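Local coordinates for Amuc_1102 (Akkermansia muciniphila, PDB 7DSZ), which is of no established function but adopts an immunoglobulin-like fold related to archaeal type IV pilus proteins, and so may belong to a pilus-like assembly, at residues Glu24-Tyr29 against Ala52-Pro57; Phe76-Ala81 against Gln137-Glu142. All blocks are in the same frame, centred on the assembly; numbering follows the deposited sequence.

Interaction 1 (Glu24-Tyr29 against Ala52-Pro57); sequences EKLSLY and ADFEIP
Strands Ser-27 to Tyr-29 and Ala-52 to Pro-57 run antiparallel, their axes 147° apart in direction, with Ser-27/Glu-55 and Tyr-29/Asp-53 as hydrogen-bonded pairs and Leu-28/Phe-54 as the non-hydrogen-bonded pair between them. This is the edge of the three-stranded sheet of an immunoglobulin-like beta-sandwich; strand 109-115 lies on the other side of 52-57. Each hydrogen-bonded pair is gripped twice, N to O in both directions. Ahead of them the ladder breaks at Lys-25 and Leu-26, where Lys-25 O faces Glu-55 O without a bond, and it is taken up again by Glu-24 N, which donates to Pro-57 O at 3.0 Å along a nearly straight path.

On the inner side, Leu-28 has CG anti to its backbone N (chi1 166°), which lays CD1 over the middle of one face of the Phe-54 ring, a CH-pi contact 4.0 Å from the centroid. The same methyl also reaches Ala-52 CB at 3.6 Å. Leu-26 likewise has CG anti to N and lodges CD1 between Phe-54 CB and Ile-56 CB, the latter at 3.7 Å. Trp-133 and Val-134 also pack on Leu-28 and Phe-54.

The opposite side, with Ser-27, Tyr-29, Asp-53 and Glu-55, buries two carboxylates: Asp-53 and Glu-55 sit together, OD1 of Asp-53 only 2.5 Å from OE2 of Glu-55, so one of the two acids probably keeps a proton; Arg-31 pairs with Asp-53, while Arg-192 and Tyr-193 hold the oxygens of Glu-55. The Tyr-29 ring crosses the bent Glu-55 chain at about a right angle, its plane 69° from the carboxylate, and Tyr-29 CD2 rests 3.7 Å from Glu-55 CG.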
loop_
_atom_site.group_PDB
_atom_site.type_symbol
_atom_site.label_atom_id
_atom_site.label_comp_id
_atom_site.label_asym_id
_atom_site.label_seq_id
_atom_site.Cartn_x
_atom_site.Cartn_y
_atom_site.Cartn_z
ATOM N N GLU C 24 16.237 0.105 -23.664
ATOM C CA GLU C 24 17.023 1.289 -23.958
ATOM C C GLU C 24 17.834 1.596 -22.702
ATOM O O GLU C 24 18.282 0.669 -22.035
ATOM C CB GLU C 24 16.129 2.448 -24.409
ATOM C CG GLU C 24 15.217 2.082 -25.613
ATOM C CD GLU C 24 15.993 1.594 -26.838
ATOM O OE1 GLU C 24 17.117 2.090 -27.076
ATOM O OE2 GLU C 24 15.475 0.710 -27.566
ATOM N N LYS C 25 18.068 2.855 -22.377
ATOM C CA LYS C 25 18.897 3.166 -21.219
ATOM C C LYS C 25 18.032 3.622 -20.051
ATOM O O LYS C 25 16.981 4.235 -20.244
ATOM C CB LYS C 25 19.915 4.255 -21.556
ATOM C CG LYS C 25 20.837 3.886 -22.721
ATOM C CD LYS C 25 21.881 4.970 -22.922
ATOM C CE LYS C 25 22.897 4.586 -23.977
ATOM N NZ LYS C 25 23.926 5.664 -24.079
ATOM N N LEU C 26 18.499 3.332 -18.836
ATOM C CA LEU C 26 17.915 3.938 -17.638
ATOM C C LEU C 26 18.330 5.402 -17.554
ATOM O O LEU C 26 19.527 5.714 -17.548
ATOM C CB LEU C 26 18.376 3.195 -16.382
ATOM C CG LEU C 26 17.609 3.556 -15.110
ATOM C CD1 LEU C 26 16.145 3.075 -15.159
ATOM C CD2 LEU C 26 18.311 2.975 -13.905
ATOM N N SER C 27 17.347 6.298 -17.488
ATOM C CA SER C 27 17.567 7.732 -17.349
ATOM C C SER C 27 16.998 8.214 -16.025
ATOM O O SER C 27 15.954 7.741 -15.586
ATOM C CB SER C 27 16.900 8.520 -18.473
ATOM O OG SER C 27 17.550 8.281 -19.706
ATOM N N LEU C 28 17.659 9.198 -15.421
ATOM C CA LEU C 28 17.155 9.835 -14.204
ATOM C C LEU C 28 16.454 11.139 -14.554
ATOM O O LEU C 28 17.041 12.009 -15.211
ATOM C CB LEU C 28 18.290 10.113 -13.220
ATOM C CG LEU C 28 17.936 11.061 -12.065
ATOM C CD1 LEU C 28 16.915 10.394 -11.147
ATOM C CD2 LEU C 28 19.188 11.425 -11.293
ATOM N N TYR C 29 15.206 11.265 -14.124
ATOM C CA TYR C 29 14.450 12.507 -14.192
ATOM C C TYR C 29 14.125 12.961 -12.781
ATOM O O TYR C 29 13.547 12.194 -12.005
ATOM C CB TYR C 29 13.135 12.336 -14.933
ATOM C CG TYR C 29 13.242 11.949 -16.386
ATOM C CD1 TYR C 29 13.274 12.927 -17.369
ATOM C CD2 TYR C 29 13.275 10.617 -16.768
ATOM C CE1 TYR C 29 13.341 12.589 -18.709
ATOM C CE2 TYR C 29 13.339 10.262 -18.126
ATOM C CZ TYR C 29 13.370 11.263 -19.075
ATOM O OH TYR C 29 13.414 10.944 -20.400
ATOM N N ALA C 52 13.456 11.501 -7.354
ATOM C CA ALA C 52 14.259 10.868 -8.399
ATOM C C ALA C 52 13.413 9.803 -9.086
ATOM O O ALA C 52 12.941 8.863 -8.435
ATOM C CB ALA C 52 15.524 10.240 -7.817
ATOM N N ASP C 53 13.203 9.951 -10.388
ATOM C CA ASP C 53 12.389 9.017 -11.163
ATOM C C ASP C 53 13.300 8.396 -12.213
ATOM O O ASP C 53 13.683 9.070 -13.174
ATOM C CB ASP C 53 11.203 9.764 -11.791
ATOM C CG ASP C 53 10.407 8.930 -12.784
ATOM O OD1 ASP C 53 10.624 7.708 -12.917
ATOM O OD2 ASP C 53 9.519 9.529 -13.409
ATOM N N PHE C 54 13.667 7.128 -12.009
ATOM C CA PHE C 54 14.530 6.406 -12.935
ATOM C C PHE C 54 13.640 5.700 -13.946
ATOM O O PHE C 54 12.799 4.892 -13.558
ATOM C CB PHE C 54 15.407 5.387 -12.203
ATOM C CG PHE C 54 16.400 5.998 -11.245
ATOM C CD1 PHE C 54 17.687 6.322 -11.673
ATOM C CD2 PHE C 54 16.067 6.211 -9.917
ATOM C CE1 PHE C 54 18.625 6.878 -10.772
ATOM C CE2 PHE C 54 16.978 6.766 -9.026
ATOM C CZ PHE C 54 18.265 7.091 -9.458
ATOM N N GLU C 55 13.823 5.998 -15.234
ATOM C CA GLU C 55 12.939 5.501 -16.288
ATOM C C GLU C 55 13.750 4.705 -17.292
ATOM O O GLU C 55 14.801 5.176 -17.730
ATOM C CB GLU C 55 12.268 6.664 -17.020
ATOM C CG GLU C 55 11.393 7.541 -16.136
ATOM C CD GLU C 55 9.993 7.002 -16.086
ATOM O OE1 GLU C 55 9.466 6.646 -17.174
ATOM O OE2 GLU C 55 9.426 6.908 -14.975
ATOM N N ILE C 56 13.269 3.525 -17.690
ATOM C CA ILE C 56 13.889 2.773 -18.770
ATOM C C ILE C 56 12.851 2.338 -19.798
ATOM O O ILE C 56 11.910 1.609 -19.463
ATOM C CB ILE C 56 14.714 1.568 -18.271
ATOM C CG1 ILE C 56 15.419 0.876 -19.445
ATOM C CG2 ILE C 56 13.889 0.577 -17.431
ATOM C CD1 ILE C 56 16.633 0.030 -18.979
ATOM N N PRO C 57 12.955 2.787 -21.046
ATOM C CA PRO C 57 12.054 2.297 -22.090
ATOM C C PRO C 57 12.370 0.860 -22.445
ATOM O O PRO C 57 13.527 0.439 -22.423
ATOM C CB PRO C 57 12.356 3.203 -23.295
ATOM C CG PRO C 57 13.251 4.285 -22.809
ATOM C CD PRO C 57 13.949 3.738 -21.564
#

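Interaction 2 (Phe76-Ala81 against Gln137-Glu142); sequences FKFYIA and QGVVVE
Five consecutive pairs, Phe-76/Val-141 through Ile-80/Gln-137, set strands 76-81 and 137-142 antiparallel, and Lys-77/Val-140 and Tyr-79/Gly-138 each close two backbone hydrogen bonds. Lys-77 can be followed outward: CB lies 3.7 Å from Val-140 O, CG skirts the same carbonyl, and the extended chain carries CD and CE to Glu-142, where NZ forms a salt bridge to OE2 at 2.9 Å, coming from above the carboxylate plane. On this side Val-140 CG2 meets Tyr-79 CE1 at 3.9 Å, and the Tyr-79 ring stacks on Trp-162.

On the opposite face, toward strand 18-32, the Phe-76 ring carries Val-141 CG2 over one face, off centre, 3.5 Å from CE2, while its CD2 touches Val-139 CG1. The other methyl of Val-139, CG2, packs on Phe-78 CD2 at 3.8 Å. An alanine in place of Phe-76 would remove the ring and would probably leave Val-141 CG2 and Val-139 CG1 poorly packed. Small branched residues interleaved with aromatic ones, facing Leu-23 and Leu-26 of strand 18-32, make this the inner face of an immunoglobulin-like beta-sandwich.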
loop_
_atom_site.group_PDB
_atom_site.type_symbol
_atom_site.label_atom_id
_atom_site.label_comp_id
_atom_site.label_asym_id
_atom_site.label_seq_id
_atom_site.Cartn_x
_atom_site.Cartn_y
_atom_site.Cartn_z
ATOM N N PHE C 76 11.795 -6.953 -13.200
ATOM C CA PHE C 76 12.870 -5.994 -13.414
ATOM C C PHE C 76 13.650 -5.848 -12.119
ATOM O O PHE C 76 13.063 -5.549 -11.081
ATOM C CB PHE C 76 12.316 -4.627 -13.825
ATOM C CG PHE C 76 11.995 -4.516 -15.282
ATOM C CD1 PHE C 76 10.991 -5.296 -15.844
ATOM C CD2 PHE C 76 12.692 -3.634 -16.091
ATOM C CE1 PHE C 76 10.685 -5.192 -17.197
ATOM C CE2 PHE C 76 12.394 -3.529 -17.455
ATOM C CZ PHE C 76 11.383 -4.325 -18.002
ATOM N N LYS C 77 14.965 -6.030 -12.183
ATOM C CA LYS C 77 15.832 -5.810 -11.030
ATOM C C LYS C 77 16.656 -4.559 -11.294
ATOM O O LYS C 77 17.365 -4.480 -12.304
ATOM C CB LYS C 77 16.720 -7.027 -10.776
ATOM C CG LYS C 77 15.924 -8.259 -10.410
ATOM C CD LYS C 77 16.815 -9.499 -10.270
ATOM C CE LYS C 77 16.032 -10.664 -9.639
ATOM N NZ LYS C 77 16.879 -11.895 -9.534
ATOM N N PHE C 78 16.513 -3.565 -10.420
ATOM C CA PHE C 78 17.224 -2.303 -10.544
ATOM C C PHE C 78 18.378 -2.258 -9.550
ATOM O O PHE C 78 18.200 -2.605 -8.382
ATOM C CB PHE C 78 16.301 -1.120 -10.266
ATOM C CG PHE C 78 15.184 -0.961 -11.264
ATOM C CD1 PHE C 78 14.023 -1.712 -11.128
ATOM C CD2 PHE C 78 15.288 -0.058 -12.305
ATOM C CE1 PHE C 78 12.976 -1.559 -12.025
ATOM C CE2 PHE C 78 14.249 0.109 -13.218
ATOM C CZ PHE C 78 13.091 -0.637 -13.071
ATOM N N TYR C 79 19.540 -1.798 -10.016
ATOM C CA TYR C 79 20.729 -1.617 -9.187
ATOM C C TYR C 79 21.217 -0.196 -9.380
ATOM O O TYR C 79 21.513 0.209 -10.512
ATOM C CB TYR C 79 21.849 -2.592 -9.572
ATOM C CG TYR C 79 21.437 -4.042 -9.581
ATOM C CD1 TYR C 79 20.902 -4.616 -10.728
ATOM C CD2 TYR C 79 21.602 -4.841 -8.459
ATOM C CE1 TYR C 79 20.531 -5.941 -10.757
ATOM C CE2 TYR C 79 21.229 -6.176 -8.475
ATOM C CZ TYR C 79 20.691 -6.718 -9.633
ATOM O OH TYR C 79 20.313 -8.043 -9.680
ATOM N N ILE C 80 21.333 0.548 -8.286
ATOM C CA ILE C 80 21.777 1.931 -8.331
ATOM C C ILE C 80 22.862 2.114 -7.278
ATOM O O ILE C 80 22.692 1.710 -6.123
ATOM C CB ILE C 80 20.606 2.910 -8.114
ATOM C CG1 ILE C 80 19.655 2.850 -9.322
ATOM C CG2 ILE C 80 21.125 4.333 -7.898
ATOM C CD1 ILE C 80 18.247 3.392 -9.068
ATOM N N ALA C 81 23.979 2.717 -7.689
ATOM C CA ALA C 81 25.119 2.940 -6.808
ATOM C C ALA C 81 25.342 4.432 -6.618
ATOM O O ALA C 81 25.375 5.197 -7.593
ATOM C CB ALA C 81 26.382 2.266 -7.372
ATOM N N GLN C 137 24.597 2.381 -12.635
ATOM C CA GLN C 137 23.220 1.942 -12.846
ATOM C C GLN C 137 23.214 0.588 -13.543
ATOM O O GLN C 137 24.080 0.292 -14.369
ATOM C CB GLN C 137 22.407 2.913 -13.723
ATOM C CG GLN C 137 22.372 4.323 -13.209
ATOM C CD GLN C 137 21.461 5.230 -14.016
ATOM O OE1 GLN C 137 20.826 6.129 -13.466
ATOM N NE2 GLN C 137 21.421 5.023 -15.333
ATOM N N GLY C 138 22.210 -0.225 -13.230
ATOM C CA GLY C 138 22.013 -1.468 -13.949
ATOM C C GLY C 138 20.571 -1.911 -13.857
ATOM O O GLY C 138 19.888 -1.651 -12.859
ATOM N N VAL C 139 20.101 -2.579 -14.910
ATOM C CA VAL C 139 18.768 -3.168 -14.938
ATOM C C VAL C 139 18.872 -4.566 -15.524
ATOM O O VAL C 139 19.419 -4.738 -16.616
ATOM C CB VAL C 139 17.779 -2.325 -15.767
ATOM C CG1 VAL C 139 16.413 -3.010 -15.817
ATOM C CG2 VAL C 139 17.665 -0.907 -15.186
ATOM N N VAL C 140 18.345 -5.553 -14.811
ATOM C CA VAL C 140 18.286 -6.937 -15.276
ATOM C C VAL C 140 16.825 -7.351 -15.361
ATOM O O VAL C 140 16.075 -7.180 -14.397
ATOM C CB VAL C 140 19.064 -7.882 -14.342
ATOM C CG1 VAL C 140 18.899 -9.347 -14.801
ATOM C CG2 VAL C 140 20.542 -7.483 -14.294
ATOM N N VAL C 141 16.420 -7.897 -16.509
ATOM C CA VAL C 141 15.037 -8.324 -16.726
ATOM C C VAL C 141 14.997 -9.841 -16.777
ATOM O O VAL C 141 15.758 -10.460 -17.532
ATOM C CB VAL C 141 14.453 -7.739 -18.027
ATOM C CG1 VAL C 141 12.978 -8.147 -18.160
ATOM C CG2 VAL C 141 14.604 -6.220 -18.047
ATOM N N GLU C 142 14.097 -10.439 -16.001
ATOM C CA GLU C 142 13.907 -11.882 -16.006
ATOM C C GLU C 142 12.502 -12.236 -16.481
ATOM O O GLU C 142 11.527 -11.527 -16.184
ATOM C CB GLU C 142 14.151 -12.483 -14.614
ATOM C CG GLU C 142 15.582 -12.322 -14.135
ATOM C CD GLU C 142 15.825 -12.920 -12.754
ATOM O OE1 GLU C 142 14.878 -13.471 -12.161
ATOM O OE2 GLU C 142 16.969 -12.830 -12.259
#

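In the fold
From the N terminus, strand 18-32 passes through 24-29, and the chain then makes a mostly irregular excursion before returning along 52-57, where interaction 1 closes. Strand 50-63 leads directly into strand 70-83, which opens interaction 2; that contact does not close until 137-142, 56 residues beyond the end of 76-81, after strands 91-104 and 109-115 and helix 117-124. The two are thus in series, neither nested nor crossed, yet their centres lie 11 Å apart and face each other across the sandwich. Phe-54 packs on Ile-80, Leu-26 on Phe-78, and Gln-137 NE2 probably donates to Leu-26 O, tying the three-stranded sheet to the larger mixed one.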